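Local atomic coordinates of glutamyl endopeptidase (Staphylococcus epidermidis, PDB entry 6PYM), a protein that acts as a secreted serine protease, preferentially cleaving peptide bonds on the carbonyl side of glutamate and aspartate. Residues A[128-133]-A[143-148]; A[157-162]-A[192-197]; A[116-121]-A[179-184]. The protein carries 1 engineered substitution. All blocks are in the same frame, centred on the assembly; numbering follows the deposited sequence.

Contact 1. Residues A[128-133]-A[143-148]; sequences NITVTG and MWESVG
Ile129, Val131 and Gly133 face Gly148, Ser146 and Trp144 across a two-stranded antiparallel hairpin, part of the C-terminal of the two beta domains of this chymotrypsin-like protease. The N-to-C directions differ by 159°. Each of the three hydrogen-bonded pairs makes a mutual couple of backbone bonds, six in all; in the middle couple, Val131 N to Ser146 O measures 2.9 Å.

The side chains of Thr130, Thr132, Glu145 and Val147 share one face. With CG anti to the backbone N (chi1 175°), Glu145 reaches across to the threonines: its CG lies 3.8 Å from the methyl CG2 of Thr130 and 3.5 Å from OG1 of Thr132. A single water ties the three polar ends together, hydrogen-bonding both threonine hydroxyls and donating to Glu145 OE2 at 2.7 Å. That same OE2 also bonds the hydroxyl of Tyr19. Next along, Met143 crosses the Thr132 methyl, with SD 3.9 Å from CG2. On the opposite face Ile129 lays CG1 3.6 Å from the carbonyl oxygen of Gly148, and a further water donates to both Val131 O and Trp144 O, giving these carbonyls a partner beyond their cross-strand N-H.

The hairpin is flanked on both outer edges. Strand 172-174 bonds to 128-133 through Phe174 and Pro172, while 143-148 shares backbone bonds with the N-terminal region, including His9 and Ile11 of strand 8-11. Over the Ile129 and Val131 face lies Tyr160 of strand 157-160, and Ser146 OG bonds Ser163 O.

Contact 2. Residues A[157-162]-A[192-197]; sequences ELRYDL and YNSSVY
Asn193 ND2 donates to Leu162 O at 2.8 Å, close to both the carbonyl plane and its own amide plane, while Leu158 O is gripped twice by Ser195: by its N at 2.8 Å and by its OG at 3.0 Å. Ser195 OG stands between its own backbone N and carbonyl carbon (chi1 67°), which turns it to that oxygen. Further backbone bonds link Leu158 with Ser195 and Tyr160 with Asn193, zipping the antiparallel strands.

On the face of Glu157, Arg159 and Ser194, Arg159 NE meets Glu157 OE2 at 2.8 Å in a nearly straight salt bridge (178°), in the guanidinium plane and on the carboxylate's anti lone pair; Glu157 OE1 bonds Tyr185 OH. The Tyr192 ring stacks flat against one guanidinium face, planes 6° apart and centres 4.2 Å apart. The cation-pi contact of CZ is off-centre; CD lies over the ring as a CH-pi contact.

On the other face, beside polar groups, Asn193 CB comes to 3.4 Å from Tyr160 CE1, Asn193 O sits over that ring toward its rim, and Leu158 CD1 meets Tyr197 CD1 at 3.5 Å.

The positive charge of Arg159 is probably offset by Glu157 and eased by the pi faces of Tyr192 and, in a second cation-pi contact, Tyr152. Asn193, whose OD1 takes the amino group of Val1, ties the mature N-terminus to this sheet, consistent with a role for that terminus in activation.

Contact 3. Residues A[116-121]-A[179-184]; sequences TISSNT and QVIGIH
Gln179 and Thr116 start the contact, Gln179 CA lying 3.3 Å from Thr116 O in a CA-H...O contact. Gln179 CG packs beside the Thr116 methyl CG2. The outer end of Gln179 reaches Ser118 through a water: this water donates to Gln179 OE1 at 2.6 Å and accepts from Ser118 OG at 2.7 Å.

Val180 carries the one backbone bridge, facing Ile117. Its N donates to Thr116 O at 2.8 Å in a nearly straight bond (168°), and its carbonyl oxygen takes Ser118 N, also at 2.8 Å, though there the donor stands 42° above the carbonyl plane. Ile117 touches it as well, with CD1 4.0 Å from Val180 CB.

At Ile181 the partner changes from backbone to side chain. Asn120 crosses it at about a right angle, ND2 donating to Ile181 O at 3.0 Å and OD1 lying 3.2 Å from Ile181 CB. Asn120 is not held by Ile181 alone: ND2 also bonds Ile198 O, and OD1 bonds Thr123 OG1. An ST turn helps place it, for Ser118 OG, anti to its own backbone N (chi1 179°), accepts from Asn120 N. With its donation to the water, that hydroxyl is both donor and acceptor. The methyl CG2 of Ile181 fills in against Ser118 CB.

Beyond Ile181 the strand departs from the loop and continues beside strand 192-197. The loop 116-121, on the connection from helix 108-111 to strand 128-133, is also lined by the C-terminal tail, where Ile117 bonds Asn214 and Gln216 by backbone. Ile117 also touches Val41 of strand 34-42, in the first barrel, while Val180 and Ile181 rest on strand 172-174.

All three contacts reach one antiparallel sheet, and each touches the other two. Contact 1 packs on contact 2 through Ile129 CD1, 3.6 Å from Tyr160 CD2, and on contact 3 through Ile129 CG2, 3.8 Å from Ile181 CD1. Contacts 2 and 3 are joined by polar atoms: Tyr160 OH lies 2.7 Å from His184 ND1, a probable hydrogen bond, and Val196 N 2.8 Å from Ile183 O as strands 180-188 and 192-197 run side by side. The predicted charge-relay site is near: the Val131 side chain is about 9 Å from that of Ala169, the engineered residue at the serine position, and that of Glu157 about 8 Å from that of Asp93.

Contact 1. Residues A[128-133]-A[143-148]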
# COMPACT_ATOMS: atom_id res chain seq x y z
N ASN A 128 17.06 -5.74 4.05
CA ASN A 128 16.89 -4.40 3.52
C ASN A 128 15.60 -4.32 2.71
O ASN A 128 15.36 -5.14 1.82
CB ASN A 128 18.07 -4.04 2.62
CG ASN A 128 19.37 -3.91 3.38
OD1 ASN A 128 19.41 -3.33 4.46
ND2 ASN A 128 20.44 -4.44 2.81
N ILE A 129 14.77 -3.31 3.02
CA ILE A 129 13.45 -3.18 2.43
C ILE A 129 13.18 -1.71 2.12
O ILE A 129 13.94 -0.82 2.50
CB ILE A 129 12.35 -3.73 3.37
CG1 ILE A 129 12.41 -3.00 4.72
CG2 ILE A 129 12.50 -5.25 3.55
CD1 ILE A 129 11.13 -3.08 5.51
N THR A 130 12.08 -1.47 1.42
CA THR A 130 11.55 -0.13 1.22
C THR A 130 10.07 -0.09 1.56
O THR A 130 9.38 -1.11 1.48
CB THR A 130 11.74 0.36 -0.22
OG1 THR A 130 11.18 -0.59 -1.14
CG2 THR A 130 13.21 0.57 -0.54
N VAL A 131 9.59 1.09 1.93
CA VAL A 131 8.17 1.37 2.06
C VAL A 131 7.89 2.57 1.17
O VAL A 131 8.52 3.62 1.34
CB VAL A 131 7.75 1.63 3.52
CG1 VAL A 131 6.30 2.09 3.60
CG2 VAL A 131 7.94 0.37 4.33
N THR A 132 6.96 2.41 0.24
CA THR A 132 6.77 3.41 -0.81
C THR A 132 5.31 3.79 -0.88
O THR A 132 4.44 2.92 -0.93
CB THR A 132 7.32 2.89 -2.14
OG1 THR A 132 8.71 2.61 -1.94
CG2 THR A 132 7.14 3.91 -3.27
N GLY A 133 5.04 5.09 -0.86
CA GLY A 133 3.68 5.57 -0.78
C GLY A 133 3.66 7.08 -0.69
O GLY A 133 4.54 7.74 -1.25
N MET A 143 4.90 10.67 -4.56
CA MET A 143 5.30 9.33 -4.15
C MET A 143 6.73 9.36 -3.63
O MET A 143 7.62 9.94 -4.28
CB MET A 143 5.19 8.38 -5.34
CG MET A 143 5.44 6.93 -4.96
SD MET A 143 5.63 5.79 -6.35
CE MET A 143 4.03 5.91 -7.15
N TRP A 144 6.96 8.74 -2.47
CA TRP A 144 8.26 8.73 -1.82
C TRP A 144 8.59 7.31 -1.38
O TRP A 144 7.73 6.57 -0.89
CB TRP A 144 8.29 9.66 -0.58
CG TRP A 144 8.10 11.07 -0.98
CD1 TRP A 144 6.95 11.65 -1.43
CD2 TRP A 144 9.10 12.09 -1.02
NE1 TRP A 144 7.17 12.97 -1.76
CE2 TRP A 144 8.49 13.26 -1.52
CE3 TRP A 144 10.46 12.13 -0.68
CZ2 TRP A 144 9.18 14.46 -1.67
CZ3 TRP A 144 11.15 13.32 -0.86
CH2 TRP A 144 10.51 14.47 -1.34
N GLU A 145 9.85 6.94 -1.54
CA GLU A 145 10.38 5.65 -1.13
C GLU A 145 11.26 5.85 0.09
O GLU A 145 12.18 6.68 0.08
CB GLU A 145 11.22 5.08 -2.27
CG GLU A 145 11.95 3.80 -1.97
CD GLU A 145 12.69 3.29 -3.19
OE1 GLU A 145 13.83 3.74 -3.43
OE2 GLU A 145 12.11 2.48 -3.94
N SER A 146 11.00 5.08 1.14
CA SER A 146 11.74 5.13 2.39
C SER A 146 12.51 3.83 2.57
O SER A 146 11.94 2.75 2.38
CB SER A 146 10.77 5.33 3.55
OG SER A 146 11.49 5.45 4.76
N VAL A 147 13.78 3.93 2.95
CA VAL A 147 14.74 2.83 2.93
C VAL A 147 15.10 2.44 4.37
O VAL A 147 15.42 3.31 5.19
CB VAL A 147 16.00 3.24 2.16
CG1 VAL A 147 17.10 2.21 2.31
CG2 VAL A 147 15.68 3.49 0.69
N GLY A 148 15.12 1.15 4.65
CA GLY A 148 15.57 0.69 5.96
C GLY A 148 15.61 -0.82 6.05
O GLY A 148 15.72 -1.51 5.04
O HOH W 1 18.61 -0.61 3.98
O HOH W 2 10.18 0.74 -3.35
O HOH W 3 7.35 6.25 1.85

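Contact 2. Residues A[157-162]-A[192-197]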
# COMPACT_ATOMS: atom_id res chain seq x y z
N GLU A 157 2.65 -9.28 12.22
CA GLU A 157 3.29 -7.99 12.45
C GLU A 157 4.72 -8.05 11.92
O GLU A 157 5.48 -8.95 12.27
CB GLU A 157 3.29 -7.68 13.95
CG GLU A 157 4.11 -6.46 14.37
CD GLU A 157 3.31 -5.18 14.44
OE1 GLU A 157 2.21 -5.13 13.86
OE2 GLU A 157 3.79 -4.20 15.08
N LEU A 158 5.07 -7.08 11.07
CA LEU A 158 6.45 -6.90 10.62
C LEU A 158 6.82 -5.45 10.86
O LEU A 158 6.11 -4.55 10.41
CB LEU A 158 6.64 -7.30 9.14
CG LEU A 158 8.08 -7.23 8.57
CD1 LEU A 158 8.32 -8.26 7.49
CD2 LEU A 158 8.39 -5.84 8.03
N ARG A 159 7.92 -5.23 11.59
CA ARG A 159 8.35 -3.89 11.96
C ARG A 159 9.68 -3.56 11.32
O ARG A 159 10.48 -4.45 11.00
CB ARG A 159 8.48 -3.76 13.48
CG ARG A 159 7.21 -4.05 14.23
CD ARG A 159 7.47 -4.14 15.72
NE ARG A 159 6.24 -4.41 16.45
CZ ARG A 159 6.18 -4.78 17.72
NH1 ARG A 159 7.29 -4.93 18.43
NH2 ARG A 159 5.00 -5.01 18.29
N TYR A 160 9.94 -2.26 11.19
CA TYR A 160 11.14 -1.79 10.51
C TYR A 160 11.61 -0.46 11.10
O TYR A 160 10.87 0.22 11.82
CB TYR A 160 10.95 -1.69 8.99
CG TYR A 160 9.53 -1.38 8.56
CD1 TYR A 160 8.99 -0.09 8.68
CD2 TYR A 160 8.73 -2.37 8.03
CE1 TYR A 160 7.70 0.17 8.28
CE2 TYR A 160 7.44 -2.12 7.64
CZ TYR A 160 6.92 -0.85 7.76
OH TYR A 160 5.63 -0.63 7.36
N ASP A 161 12.85 -0.10 10.76
CA ASP A 161 13.53 1.06 11.32
C ASP A 161 13.52 2.28 10.40
O ASP A 161 14.17 3.28 10.71
CB ASP A 161 14.97 0.70 11.73
CG ASP A 161 15.90 0.46 10.55
OD1 ASP A 161 15.51 0.63 9.38
OD2 ASP A 161 17.08 0.10 10.80
N LEU A 162 12.80 2.21 9.29
CA LEU A 162 12.71 3.31 8.34
C LEU A 162 11.57 4.25 8.72
O LEU A 162 10.61 3.86 9.39
CB LEU A 162 12.52 2.76 6.92
CG LEU A 162 11.33 1.82 6.69
CD1 LEU A 162 10.05 2.59 6.33
CD2 LEU A 162 11.66 0.77 5.62
N TYR A 192 9.68 2.24 16.27
CA TYR A 192 9.65 1.46 15.03
C TYR A 192 8.40 1.85 14.26
O TYR A 192 7.48 2.48 14.80
CB TYR A 192 9.63 -0.06 15.30
CG TYR A 192 8.56 -0.47 16.27
CD1 TYR A 192 7.22 -0.58 15.88
CD2 TYR A 192 8.87 -0.73 17.60
CE1 TYR A 192 6.25 -0.94 16.79
CE2 TYR A 192 7.91 -1.09 18.51
CZ TYR A 192 6.59 -1.19 18.10
OH TYR A 192 5.63 -1.55 19.02
N ASN A 193 8.37 1.46 13.00
CA ASN A 193 7.15 1.47 12.20
C ASN A 193 6.72 0.04 11.90
O ASN A 193 7.53 -0.89 11.97
CB ASN A 193 7.34 2.32 10.94
CG ASN A 193 7.33 3.79 11.27
OD1 ASN A 193 6.35 4.30 11.82
ND2 ASN A 193 8.44 4.47 11.01
N SER A 194 5.43 -0.12 11.60
CA SER A 194 4.79 -1.43 11.58
C SER A 194 3.96 -1.64 10.33
O SER A 194 3.32 -0.71 9.82
CB SER A 194 3.83 -1.59 12.77
OG SER A 194 4.49 -1.44 14.02
N SER A 195 3.90 -2.90 9.91
CA SER A 195 3.11 -3.34 8.78
C SER A 195 2.40 -4.64 9.12
O SER A 195 2.79 -5.38 10.03
CB SER A 195 3.99 -3.56 7.55
OG SER A 195 4.88 -4.65 7.73
N VAL A 196 1.33 -4.90 8.38
CA VAL A 196 0.69 -6.21 8.36
C VAL A 196 1.55 -7.13 7.53
O VAL A 196 1.74 -6.90 6.32
CB VAL A 196 -0.73 -6.14 7.79
CG1 VAL A 196 -1.39 -7.53 7.86
CG2 VAL A 196 -1.56 -5.11 8.53
N TYR A 197 2.08 -8.18 8.15
CA TYR A 197 2.93 -9.14 7.48
C TYR A 197 2.07 -10.10 6.67
O TYR A 197 1.10 -10.67 7.19
CB TYR A 197 3.68 -9.92 8.56
CG TYR A 197 4.72 -10.90 8.07
CD1 TYR A 197 5.66 -10.54 7.11
CD2 TYR A 197 4.79 -12.17 8.62
CE1 TYR A 197 6.63 -11.42 6.70
CE2 TYR A 197 5.77 -13.06 8.21
CZ TYR A 197 6.68 -12.68 7.25
OH TYR A 197 7.65 -13.55 6.84

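Contact 3. Residues A[116-121]-A[179-184]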
# COMPACT_ATOMS: atom_id res chain seq x y z
N THR A 116 3.56 -7.91 -7.41
CA THR A 116 3.84 -9.28 -7.00
C THR A 116 3.91 -9.33 -5.48
O THR A 116 4.60 -8.51 -4.86
CB THR A 116 5.18 -9.73 -7.58
OG1 THR A 116 5.13 -9.67 -9.01
CG2 THR A 116 5.50 -11.16 -7.15
N ILE A 117 3.20 -10.28 -4.89
CA ILE A 117 3.21 -10.52 -3.45
C ILE A 117 4.30 -11.54 -3.14
O ILE A 117 4.43 -12.55 -3.85
CB ILE A 117 1.85 -11.07 -3.00
CG1 ILE A 117 0.69 -10.18 -3.48
CG2 ILE A 117 1.83 -11.30 -1.49
CD1 ILE A 117 0.74 -8.76 -2.98
N SER A 118 5.05 -11.32 -2.07
CA SER A 118 6.01 -12.33 -1.63
C SER A 118 5.32 -13.45 -0.86
O SER A 118 4.41 -13.21 -0.07
CB SER A 118 7.05 -11.68 -0.73
OG SER A 118 7.99 -12.64 -0.27
N SER A 119 5.78 -14.68 -1.10
CA SER A 119 5.40 -15.80 -0.25
C SER A 119 5.96 -15.64 1.16
O SER A 119 5.49 -16.32 2.08
CB SER A 119 5.94 -17.10 -0.84
OG SER A 119 7.35 -17.14 -0.69
N ASN A 120 6.96 -14.77 1.33
CA ASN A 120 7.61 -14.49 2.61
C ASN A 120 8.39 -15.68 3.16
O ASN A 120 8.78 -15.67 4.33
CB ASN A 120 6.64 -13.88 3.63
CG ASN A 120 6.51 -12.38 3.46
OD1 ASN A 120 7.51 -11.68 3.31
ND2 ASN A 120 5.28 -11.87 3.48
N THR A 121 8.67 -16.68 2.32
CA THR A 121 9.43 -17.85 2.77
C THR A 121 10.85 -17.48 3.20
O THR A 121 11.43 -18.16 4.06
CB THR A 121 9.45 -18.92 1.68
OG1 THR A 121 10.06 -20.11 2.18
CG2 THR A 121 10.23 -18.44 0.47
N GLN A 179 8.96 -7.34 -4.40
CA GLN A 179 7.74 -8.04 -4.03
C GLN A 179 7.20 -7.47 -2.73
O GLN A 179 7.97 -7.06 -1.85
CB GLN A 179 8.03 -9.53 -3.83
CG GLN A 179 8.75 -10.18 -5.01
CD GLN A 179 9.33 -11.53 -4.66
OE1 GLN A 179 9.64 -11.81 -3.50
NE2 GLN A 179 9.48 -12.39 -5.67
N VAL A 180 5.88 -7.49 -2.60
CA VAL A 180 5.23 -6.93 -1.41
C VAL A 180 5.27 -7.96 -0.29
O VAL A 180 4.68 -9.05 -0.41
CB VAL A 180 3.78 -6.52 -1.72
CG1 VAL A 180 3.12 -5.92 -0.49
CG2 VAL A 180 3.72 -5.56 -2.90
N ILE A 181 5.95 -7.62 0.81
CA ILE A 181 6.03 -8.49 1.97
C ILE A 181 5.04 -8.09 3.06
O ILE A 181 4.76 -8.91 3.95
CB ILE A 181 7.47 -8.53 2.54
CG1 ILE A 181 7.90 -7.17 3.09
CG2 ILE A 181 8.45 -9.07 1.50
CD1 ILE A 181 9.25 -7.20 3.79
N GLY A 182 4.53 -6.86 3.03
CA GLY A 182 3.62 -6.37 4.05
C GLY A 182 2.95 -5.10 3.59
O GLY A 182 3.29 -4.55 2.54
N ILE A 183 1.99 -4.65 4.40
CA ILE A 183 1.25 -3.41 4.14
C ILE A 183 1.44 -2.53 5.37
O ILE A 183 0.96 -2.86 6.46
CB ILE A 183 -0.23 -3.68 3.86
CG1 ILE A 183 -0.40 -4.59 2.62
CG2 ILE A 183 -1.00 -2.37 3.71
CD1 ILE A 183 0.08 -3.99 1.31
N HIS A 184 2.14 -1.41 5.19
CA HIS A 184 2.39 -0.48 6.29
C HIS A 184 1.08 -0.00 6.90
O HIS A 184 0.12 0.26 6.18
CB HIS A 184 3.15 0.72 5.73
CG HIS A 184 3.36 1.80 6.73
ND1 HIS A 184 4.31 1.70 7.73
CD2 HIS A 184 2.71 2.96 6.92
CE1 HIS A 184 4.24 2.78 8.48
NE2 HIS A 184 3.27 3.56 8.02
O HOH W 4 9.23 -14.06 -2.25